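Local coordinates for protein beta-galactosidase BgaB (Bifidobacterium adolescentis, PDB 5VYM) that hydrolyses terminal beta-1,4-linked galactose from galacto-oligosaccharides as a family 42 glycoside hydrolase, here represented by its trimerisation domain, at residues 14-17 with 18-22; 28-31 with 32-35; 212-215 with 216-220. One frame throughout, in Å; residues are numbered along the deposited sequence.

Contact 1 (14-17 with 18-22); sequences ESEW and ATRSQ
Arg20 lies back over the preceding turn of helix 13-20 and meets Glu16 and Trp17 along its length. Its CB sits near the carbonyl oxygens of both residues. With chi1 at -63°, CG turns away from its own carbonyl carbon and beside the backbone N, which sets Arg20 CG 3.3 Å from Glu16 O. CD passes Glu16 O at 3.8 Å, and the chain then runs extended to NE. Charges approach here only loosely: Arg20 NE is 3.7 Å from Glu16 OE2, a long salt bridge in which the carboxylate and guanidinium planes stand almost perpendicular, 89° apart. One face of the guanidinium rests on Glu16 CG, which is 4.0 Å from Arg20 CZ. At the tip, Arg20 NH1 approaches CD1 of the Trp17 indole obliquely, at 3.9 Å.

These are i to i+4 and i to i+3 neighbours in the short helix 13-20, the first of this chain, which follows strand 7-11 of the four-stranded parallel sheet. Ser21 N adds a weak bond to Trp17 O, and Gln22, with positive phi, has left helical geometry. Ser21 OG turns back to donate to Ala18 O at 2.8 Å and also bonds Thr23 OG1.

On the buried side Thr19 N bonds Ser15 O, and Thr19 OG1 adds a weak bond to that oxygen while also pairing with His31 N. Glu16 is divided between two tasks: OE2 faces Arg20, whereas OE1 accepts from Trp32 N at the start of the next helix.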
ATOM      1  N   GLU B  14     -11.029   4.082  20.996  1.00 32.88           N
ATOM      2  CA  GLU B  14     -10.904   5.477  20.590  1.00 32.12           C
ATOM      3  C   GLU B  14     -11.956   5.846  19.551  1.00 39.37           C
ATOM      4  O   GLU B  14     -12.504   6.954  19.579  1.00 43.20           O
ATOM      5  CB  GLU B  14      -9.496   5.746  20.050  1.00 34.15           C
ATOM      6  CG  GLU B  14      -8.384   5.596  21.081  1.00 51.76           C
ATOM      7  CD  GLU B  14      -7.870   4.172  21.195  1.00 66.77           C
ATOM      8  OE1 GLU B  14      -6.701   3.992  21.600  1.00 72.88           O
ATOM      9  OE2 GLU B  14      -8.628   3.232  20.876  1.00 66.14           O
ATOM     10  N   SER B  15     -12.258   4.927  18.630  1.00 39.08           N
ATOM     11  CA  SER B  15     -13.299   5.191  17.642  1.00 37.59           C
ATOM     12  C   SER B  15     -14.668   5.310  18.303  1.00 37.98           C
ATOM     13  O   SER B  15     -15.503   6.117  17.875  1.00 32.82           O
ATOM     14  CB  SER B  15     -13.309   4.093  16.577  1.00 34.47           C
ATOM     15  OG  SER B  15     -12.067   4.034  15.898  1.00 42.73           O
ATOM     16  N   GLU B  16     -14.913   4.517  19.349  1.00 34.08           N
ATOM     17  CA  GLU B  16     -16.168   4.632  20.085  1.00 35.75           C
ATOM     18  C   GLU B  16     -16.251   5.960  20.828  1.00 31.83           C
ATOM     19  O   GLU B  16     -17.335   6.542  20.953  1.00 38.88           O
ATOM     20  CB  GLU B  16     -16.319   3.458  21.051  1.00 35.66           C
ATOM     21  CG  GLU B  16     -17.567   3.513  21.929  1.00 47.69           C
ATOM     22  CD  GLU B  16     -18.864   3.387  21.141  1.00 59.21           C
ATOM     23  OE1 GLU B  16     -18.818   3.017  19.947  1.00 55.84           O
ATOM     24  OE2 GLU B  16     -19.937   3.660  21.721  1.00 60.35           O
ATOM     25  N   TRP B  17     -15.115   6.457  21.324  1.00 35.66           N
ATOM     26  CA  TRP B  17     -15.097   7.771  21.961  1.00 32.55           C
ATOM     27  C   TRP B  17     -15.471   8.862  20.965  1.00 36.75           C
ATOM     28  O   TRP B  17     -16.278   9.747  21.269  1.00 44.94           O
ATOM     29  CB  TRP B  17     -13.720   8.042  22.566  1.00 36.14           C
ATOM     30  CG  TRP B  17     -13.276   7.015  23.563  1.00 40.63           C
ATOM     31  CD1 TRP B  17     -14.062   6.113  24.221  1.00 39.72           C
ATOM     32  CD2 TRP B  17     -11.936   6.781  24.011  1.00 30.05           C
ATOM     33  NE1 TRP B  17     -13.293   5.335  25.052  1.00 33.35           N
ATOM     34  CE2 TRP B  17     -11.984   5.724  24.941  1.00 26.04           C
ATOM     35  CE3 TRP B  17     -10.700   7.364  23.716  1.00 33.96           C
ATOM     36  CZ2 TRP B  17     -10.845   5.239  25.578  1.00 25.90           C
ATOM     37  CZ3 TRP B  17      -9.571   6.881  24.349  1.00 33.92           C
ATOM     38  CH2 TRP B  17      -9.651   5.828  25.269  1.00 26.69           C
ATOM     39  N   ALA B  18     -14.890   8.811  19.763  1.00 33.24           N
ATOM     40  CA  ALA B  18     -15.258   9.769  18.726  1.00 40.61           C
ATOM     41  C   ALA B  18     -16.723   9.627  18.334  1.00 37.25           C
ATOM     42  O   ALA B  18     -17.360  10.613  17.947  1.00 41.06           O
ATOM     43  CB  ALA B  18     -14.358   9.594  17.502  1.00 26.71           C
ATOM     44  N   THR B  19     -17.270   8.414  18.427  1.00 38.46           N
ATOM     45  CA  THR B  19     -18.689   8.209  18.158  1.00 37.04           C
ATOM     46  C   THR B  19     -19.552   8.925  19.191  1.00 39.29           C
ATOM     47  O   THR B  19     -20.529   9.600  18.844  1.00 40.73           O
ATOM     48  CB  THR B  19     -19.000   6.709  18.139  1.00 43.64           C
ATOM     49  OG1 THR B  19     -18.602   6.153  16.879  1.00 41.91           O
ATOM     50  CG2 THR B  19     -20.482   6.457  18.366  1.00 48.19           C
ATOM     51  N   ARG B  20     -19.195   8.796  20.472  1.00 43.95           N
ATOM     52  CA  ARG B  20     -19.975   9.399  21.546  1.00 44.52           C
ATOM     53  C   ARG B  20     -19.946  10.921  21.517  1.00 47.14           C
ATOM     54  O   ARG B  20     -20.841  11.554  22.089  1.00 53.34           O
ATOM     55  CB  ARG B  20     -19.462   8.913  22.903  1.00 39.95           C
ATOM     56  CG  ARG B  20     -19.611   7.422  23.137  1.00 36.53           C
ATOM     57  CD  ARG B  20     -18.855   7.011  24.388  1.00 39.09           C
ATOM     58  NE  ARG B  20     -19.049   5.605  24.724  1.00 48.44           N
ATOM     59  CZ  ARG B  20     -18.331   4.955  25.633  1.00 49.03           C
ATOM     60  NH1 ARG B  20     -17.365   5.586  26.288  1.00 42.83           N
ATOM     61  NH2 ARG B  20     -18.571   3.676  25.883  1.00 44.07           N
ATOM     62  N   SER B  21     -18.945  11.522  20.868  1.00 44.46           N
ATOM     63  CA  SER B  21     -18.781  12.970  20.930  1.00 53.49           C
ATOM     64  C   SER B  21     -19.933  13.722  20.276  1.00 56.75           C
ATOM     65  O   SER B  21     -20.088  14.922  20.526  1.00 64.40           O
ATOM     66  CB  SER B  21     -17.460  13.382  20.276  1.00 44.85           C
ATOM     67  OG  SER B  21     -17.507  13.200  18.872  1.00 51.18           O
ATOM     68  N   GLN B  22     -20.735  13.051  19.447  1.00 46.93           N
ATOM     69  CA  GLN B  22     -21.849  13.665  18.726  1.00 44.51           C
ATOM     70  C   GLN B  22     -21.387  14.775  17.786  1.00 46.47           C
ATOM     71  O   GLN B  22     -22.179  15.650  17.418  1.00 57.98           O
ATOM     72  CB  GLN B  22     -22.911  14.204  19.693  1.00 58.26           C
ATOM     73  CG  GLN B  22     -23.382  13.214  20.751  1.00 65.17           C
ATOM     74  CD  GLN B  22     -24.390  12.216  20.216  1.00 69.73           C
ATOM     75  OE1 GLN B  22     -24.091  11.433  19.313  1.00 65.74           O
ATOM     76  NE2 GLN B  22     -25.597  12.242  20.770  1.00 76.63           N
TER

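Contact 2 (28-31 with 32-35); sequences KLNH and WHDV
Asn30 lays its side-chain amide over the imidazole of His33 and at the same time caps the helix that His33 belongs to. The two planes are stacked, only 4° apart, with Asn30 ND2 centred over one face of the ring at a height of 3.3 Å. Chi1 of -168° swings CG opposite the backbone N and beside the carbonyl carbon, bringing OD1 to the first turn. His33 N donates to Asn30 OD1 at 3.1 Å in a nearly straight bond (168°), although it reaches that oxygen from well above the amide plane. This is the N-cap of helix 31-44. Asn30 O begins the regular pattern and accepts from Asp34 N at 3.0 Å. With an alanine here in place of the amide, His33 N would probably be left without its capping acceptor and the imidazole would probably be freer to turn.

His31 follows as the first helical residue. His31 O accepts from Val35 N at 2.9 Å in the carbonyl plane, while the ring slants past the valine, His31 CE1 lying 3.5 Å from Val35 CG2. Both ring nitrogens are occupied: ND1 donates to Pro67 O and NE2 accepts from Ser12 N, which fixes the imidazole's rotation. Asp34 likewise turns its carboxylate to Thr68 through OD2.

The helix start thus lies against helix 13-20, with Asn30 touching Glu16 and Thr19. It also lies beside strand 7-11, where Phe11 meets the His31 ring with nearly parallel planes and the Trp32 indole edge-to-face, and near the loop that follows strand 63-66.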
ATOM      1  N   LYS B  28     -25.893   8.673  12.915  1.00 45.09           N
ATOM      2  CA  LYS B  28     -25.943   7.257  12.570  1.00 52.24           C
ATOM      3  C   LYS B  28     -24.572   6.599  12.664  1.00 61.64           C
ATOM      4  O   LYS B  28     -24.493   5.375  12.808  1.00 67.92           O
ATOM      5  CB  LYS B  28     -26.525   7.089  11.165  1.00 59.31           C
ATOM      6  CG  LYS B  28     -26.832   5.650  10.765  1.00 61.78           C
ATOM      7  CD  LYS B  28     -27.822   5.003  11.718  1.00 58.69           C
ATOM      8  CE  LYS B  28     -28.298   3.657  11.188  1.00 58.94           C
ATOM      9  NZ  LYS B  28     -27.174   2.701  10.974  1.00 56.69           N
ATOM     10  N   LEU B  29     -23.496   7.381  12.591  1.00 53.36           N
ATOM     11  CA  LEU B  29     -22.148   6.852  12.768  1.00 43.03           C
ATOM     12  C   LEU B  29     -21.979   6.385  14.208  1.00 47.18           C
ATOM     13  O   LEU B  29     -21.879   7.204  15.128  1.00 48.66           O
ATOM     14  CB  LEU B  29     -21.114   7.913  12.410  1.00 39.78           C
ATOM     15  CG  LEU B  29     -21.074   8.340  10.943  1.00 47.61           C
ATOM     16  CD1 LEU B  29     -20.112   9.502  10.743  1.00 47.64           C
ATOM     17  CD2 LEU B  29     -20.692   7.160  10.060  1.00 30.53           C
ATOM     18  N   ASN B  30     -21.954   5.070  14.406  1.00 47.00           N
ATOM     19  CA  ASN B  30     -21.822   4.479  15.735  1.00 41.89           C
ATOM     20  C   ASN B  30     -20.926   3.256  15.608  1.00 43.47           C
ATOM     21  O   ASN B  30     -21.308   2.272  14.966  1.00 45.31           O
ATOM     22  CB  ASN B  30     -23.189   4.110  16.313  1.00 41.82           C
ATOM     23  CG  ASN B  30     -23.128   3.761  17.790  1.00 49.97           C
ATOM     24  OD1 ASN B  30     -22.271   2.994  18.228  1.00 46.26           O
ATOM     25  ND2 ASN B  30     -24.044   4.330  18.567  1.00 57.02           N
ATOM     26  N   HIS B  31     -19.743   3.315  16.222  1.00 37.96           N
ATOM     27  CA  HIS B  31     -18.769   2.242  16.044  1.00 40.36           C
ATOM     28  C   HIS B  31     -19.268   0.932  16.645  1.00 35.98           C
ATOM     29  O   HIS B  31     -19.311  -0.099  15.963  1.00 31.61           O
ATOM     30  CB  HIS B  31     -17.425   2.634  16.658  1.00 37.70           C
ATOM     31  CG  HIS B  31     -16.419   1.527  16.653  1.00 39.83           C
ATOM     32  ND1 HIS B  31     -16.242   0.690  15.572  1.00 38.22           N
ATOM     33  CD2 HIS B  31     -15.541   1.114  17.597  1.00 38.46           C
ATOM     34  CE1 HIS B  31     -15.297  -0.191  15.851  1.00 39.69           C
ATOM     35  NE2 HIS B  31     -14.855   0.045  17.073  1.00 39.71           N
ATOM     36  N   TRP B  32     -19.651   0.953  17.925  1.00 33.69           N
ATOM     37  CA  TRP B  32     -20.045  -0.289  18.583  1.00 38.44           C
ATOM     38  C   TRP B  32     -21.328  -0.861  17.994  1.00 33.29           C
ATOM     39  O   TRP B  32     -21.476  -2.086  17.914  1.00 43.29           O
ATOM     40  CB  TRP B  32     -20.210  -0.075  20.088  1.00 39.32           C
ATOM     41  CG  TRP B  32     -20.642  -1.324  20.789  1.00 39.52           C
ATOM     42  CD1 TRP B  32     -21.853  -1.564  21.367  1.00 37.88           C
ATOM     43  CD2 TRP B  32     -19.871  -2.519  20.957  1.00 39.05           C
ATOM     44  NE1 TRP B  32     -21.879  -2.831  21.899  1.00 41.44           N
ATOM     45  CE2 TRP B  32     -20.674  -3.439  21.659  1.00 38.58           C
ATOM     46  CE3 TRP B  32     -18.577  -2.898  20.587  1.00 47.73           C
ATOM     47  CZ2 TRP B  32     -20.227  -4.713  22.000  1.00 40.53           C
ATOM     48  CZ3 TRP B  32     -18.134  -4.164  20.926  1.00 48.37           C
ATOM     49  CH2 TRP B  32     -18.958  -5.056  21.625  1.00 44.05           C
ATOM     50  N   HIS B  33     -22.263  -0.002  17.583  1.00 27.19           N
ATOM     51  CA  HIS B  33     -23.462  -0.501  16.920  1.00 38.14           C
ATOM     52  C   HIS B  33     -23.125  -1.135  15.579  1.00 43.27           C
ATOM     53  O   HIS B  33     -23.766  -2.112  15.176  1.00 40.00           O
ATOM     54  CB  HIS B  33     -24.481   0.625  16.741  1.00 34.85           C
ATOM     55  CG  HIS B  33     -25.170   1.022  18.009  1.00 45.11           C
ATOM     56  ND1 HIS B  33     -26.265   1.857  18.031  1.00 47.14           N
ATOM     57  CD2 HIS B  33     -24.920   0.695  19.299  1.00 47.11           C
ATOM     58  CE1 HIS B  33     -26.661   2.029  19.280  1.00 44.39           C
ATOM     59  NE2 HIS B  33     -25.862   1.335  20.069  1.00 46.67           N
ATOM     60  N   ASP B  34     -22.121  -0.603  14.879  1.00 44.61           N
ATOM     61  CA  ASP B  34     -21.678  -1.226  13.638  1.00 39.66           C
ATOM     62  C   ASP B  34     -21.011  -2.568  13.915  1.00 41.38           C
ATOM     63  O   ASP B  34     -21.163  -3.517  13.135  1.00 40.76           O
ATOM     64  CB  ASP B  34     -20.729  -0.287  12.891  1.00 41.67           C
ATOM     65  CG  ASP B  34     -20.807  -0.451  11.384  1.00 52.88           C
ATOM     66  OD1 ASP B  34     -21.596  -1.296  10.910  1.00 61.96           O
ATOM     67  OD2 ASP B  34     -20.078   0.272  10.670  1.00 54.48           O
ATOM     68  N   VAL B  35     -20.283  -2.669  15.030  1.00 35.81           N
ATOM     69  CA  VAL B  35     -19.666  -3.937  15.411  1.00 38.48           C
ATOM     70  C   VAL B  35     -20.731  -4.986  15.706  1.00 39.69           C
ATOM     71  O   VAL B  35     -20.621  -6.140  15.276  1.00 34.31           O
ATOM     72  CB  VAL B  35     -18.727  -3.731  16.614  1.00 36.11           C
ATOM     73  CG1 VAL B  35     -18.249  -5.071  17.153  1.00 32.34           C
ATOM     74  CG2 VAL B  35     -17.546  -2.859  16.223  1.00 32.72           C
TER

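Contact 3 (212-215 with 216-220); sequences LDVA and DLTKL
Asp213 and Asp216 bring their carboxylates close together at the start of helix 214-225, the side chains crossing at a slant and the planes 52° apart. Asp213 OD1 comes within 3.1 Å of Asp216 OD2, a close approach of like charges that probably raises the affinity of one group for a proton. A water that accepts from Asp213 N and donates to Asp216 OD2 at 2.7 Å may ease it, though it has more acceptors in reach than protons. Asp213 OD1 also accepts from Asp216 N at 3.0 Å, met from above the carboxylate plane. Asp213 is therefore the N-cap of the last helix of this chain, which follows the final strand, 203-208, of the antiparallel sheet. The Asp213 chi1 of 57° places CG between N and the carbonyl carbon and brings OD1 over the first turn. Asp213 O accepts from Leu217 N at 2.7 Å, nearly along the C=O axis.

Leu212 reaches along another side of the turn. The Leu212 and Leu220 side chains cross at about a right angle, CD1 to CD1 3.7 Å; Leu212 meets Leu217 at a slant, CD1 to CD1 4.1 Å. Thr218 N bonds Val214 O at 2.8 Å. Val214, Leu217 and Thr218 also pack on Asp37, Ala41 and Asp44 of the second subunit.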
ATOM      1  N   LEU B 212      25.745   4.541  -5.257  1.00 43.92           N
ATOM      2  CA  LEU B 212      27.019   3.866  -5.071  1.00 42.32           C
ATOM      3  C   LEU B 212      27.748   3.775  -6.403  1.00 43.20           C
ATOM      4  O   LEU B 212      27.122   3.654  -7.462  1.00 50.77           O
ATOM      5  CB  LEU B 212      26.827   2.457  -4.493  1.00 39.22           C
ATOM      6  CG  LEU B 212      26.030   2.326  -3.195  1.00 39.36           C
ATOM      7  CD1 LEU B 212      25.702   0.868  -2.922  1.00 39.58           C
ATOM      8  CD2 LEU B 212      26.797   2.925  -2.031  1.00 39.97           C
ATOM      9  N   ASP B 213      29.075   3.840  -6.350  1.00 45.16           N
ATOM     10  CA  ASP B 213      29.848   3.608  -7.558  1.00 52.96           C
ATOM     11  C   ASP B 213      29.857   2.116  -7.888  1.00 47.24           C
ATOM     12  O   ASP B 213      29.412   1.276  -7.101  1.00 40.74           O
ATOM     13  CB  ASP B 213      31.271   4.160  -7.415  1.00 58.38           C
ATOM     14  CG  ASP B 213      32.019   3.583  -6.223  1.00 71.76           C
ATOM     15  OD1 ASP B 213      31.490   2.675  -5.550  1.00 80.25           O
ATOM     16  OD2 ASP B 213      33.149   4.048  -5.960  1.00 73.66           O
ATOM     17  N   VAL B 214      30.371   1.794  -9.077  1.00 44.59           N
ATOM     18  CA  VAL B 214      30.306   0.420  -9.571  1.00 39.11           C
ATOM     19  C   VAL B 214      31.017  -0.534  -8.618  1.00 41.49           C
ATOM     20  O   VAL B 214      30.561  -1.663  -8.395  1.00 50.07           O
ATOM     21  CB  VAL B 214      30.886   0.338 -10.995  1.00 35.56           C
ATOM     22  CG1 VAL B 214      30.857  -1.098 -11.502  1.00 31.09           C
ATOM     23  CG2 VAL B 214      30.115   1.259 -11.930  1.00 24.72           C
ATOM     24  N   ALA B 215      32.133  -0.095  -8.033  1.00 44.91           N
ATOM     25  CA  ALA B 215      32.875  -0.956  -7.116  1.00 51.84           C
ATOM     26  C   ALA B 215      32.039  -1.306  -5.889  1.00 57.39           C
ATOM     27  O   ALA B 215      31.905  -2.481  -5.530  1.00 55.47           O
ATOM     28  CB  ALA B 215      34.184  -0.282  -6.706  1.00 44.40           C
ATOM     29  N   ASP B 216      31.467  -0.293  -5.233  1.00 38.98           N
ATOM     30  CA  ASP B 216      30.637  -0.554  -4.060  1.00 43.19           C
ATOM     31  C   ASP B 216      29.313  -1.201  -4.450  1.00 42.67           C
ATOM     32  O   ASP B 216      28.783  -2.036  -3.708  1.00 42.07           O
ATOM     33  CB  ASP B 216      30.393   0.742  -3.285  1.00 50.61           C
ATOM     34  CG  ASP B 216      31.661   1.302  -2.668  1.00 55.79           C
ATOM     35  OD1 ASP B 216      32.585   0.512  -2.381  1.00 50.40           O
ATOM     36  OD2 ASP B 216      31.734   2.534  -2.466  1.00 54.45           O
ATOM     37  N   LEU B 217      28.764  -0.831  -5.610  1.00 38.50           N
ATOM     38  CA  LEU B 217      27.519  -1.443  -6.059  1.00 33.99           C
ATOM     39  C   LEU B 217      27.709  -2.918  -6.379  1.00 38.68           C
ATOM     40  O   LEU B 217      26.772  -3.710  -6.223  1.00 39.49           O
ATOM     41  CB  LEU B 217      26.977  -0.695  -7.277  1.00 36.84           C
ATOM     42  CG  LEU B 217      25.533  -0.979  -7.689  1.00 41.02           C
ATOM     43  CD1 LEU B 217      24.588  -0.709  -6.530  1.00 48.03           C
ATOM     44  CD2 LEU B 217      25.161  -0.135  -8.894  1.00 45.70           C
ATOM     45  N   THR B 218      28.907  -3.306  -6.827  1.00 37.63           N
ATOM     46  CA  THR B 218      29.193  -4.720  -7.044  1.00 37.24           C
ATOM     47  C   THR B 218      29.188  -5.486  -5.727  1.00 39.32           C
ATOM     48  O   THR B 218      28.733  -6.636  -5.673  1.00 39.05           O
ATOM     49  CB  THR B 218      30.539  -4.883  -7.754  1.00 37.18           C
ATOM     50  OG1 THR B 218      30.575  -4.043  -8.914  1.00 40.89           O
ATOM     51  CG2 THR B 218      30.743  -6.328  -8.185  1.00 38.77           C
ATOM     52  N   LYS B 219      29.690  -4.865  -4.655  1.00 34.77           N
ATOM     53  CA  LYS B 219      29.618  -5.478  -3.332  1.00 39.59           C
ATOM     54  C   LYS B 219      28.175  -5.773  -2.944  1.00 44.07           C
ATOM     55  O   LYS B 219      27.860  -6.864  -2.454  1.00 51.76           O
ATOM     56  CB  LYS B 219      30.267  -4.565  -2.292  1.00 45.80           C
ATOM     57  CG  LYS B 219      31.783  -4.594  -2.258  1.00 54.17           C
ATOM     58  CD  LYS B 219      32.291  -3.808  -1.057  1.00 62.28           C
ATOM     59  CE  LYS B 219      33.773  -4.034  -0.815  1.00 70.39           C
ATOM     60  NZ  LYS B 219      34.205  -3.438   0.482  1.00 76.81           N
ATOM     61  N   LEU B 220      27.283  -4.803  -3.155  1.00 43.58           N
ATOM     62  CA  LEU B 220      25.876  -4.986  -2.814  1.00 43.91           C
ATOM     63  C   LEU B 220      25.263  -6.127  -3.616  1.00 43.37           C
ATOM     64  O   LEU B 220      24.550  -6.974  -3.065  1.00 41.78           O
ATOM     65  CB  LEU B 220      25.117  -3.679  -3.054  1.00 40.50           C
ATOM     66  CG  LEU B 220      23.690  -3.506  -2.523  1.00 41.13           C
ATOM     67  CD1 LEU B 220      23.389  -2.025  -2.355  1.00 35.34           C
ATOM     68  CD2 LEU B 220      22.657  -4.148  -3.440  1.00 32.77           C
TER
HETATM   69  O   HOH W   1      30.447   4.596  -3.610  1.00 51.40           O

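Overall arrangement
Contacts 1, 2 and 3 follow one another along the chain, all within the trimerisation domain. Contacts 1 and 2 are neighbours, their centres about 10 Å apart: helix 13-20 ends in the first and helix 31-44 begins in the second, joined by a loop and linked by side chains of the earlier helix that hold the later one's first residues. Both belong to the half built on the four-stranded parallel sheet. Contact 3, its centre about 53 and 55 Å from theirs, lies across the chain's centre on helix 214-225, after the antiparallel sheet. Helix 214-225 packs on helix 31-44 of the second subunit, so the assembly brings together two helices that lie far apart within one chain.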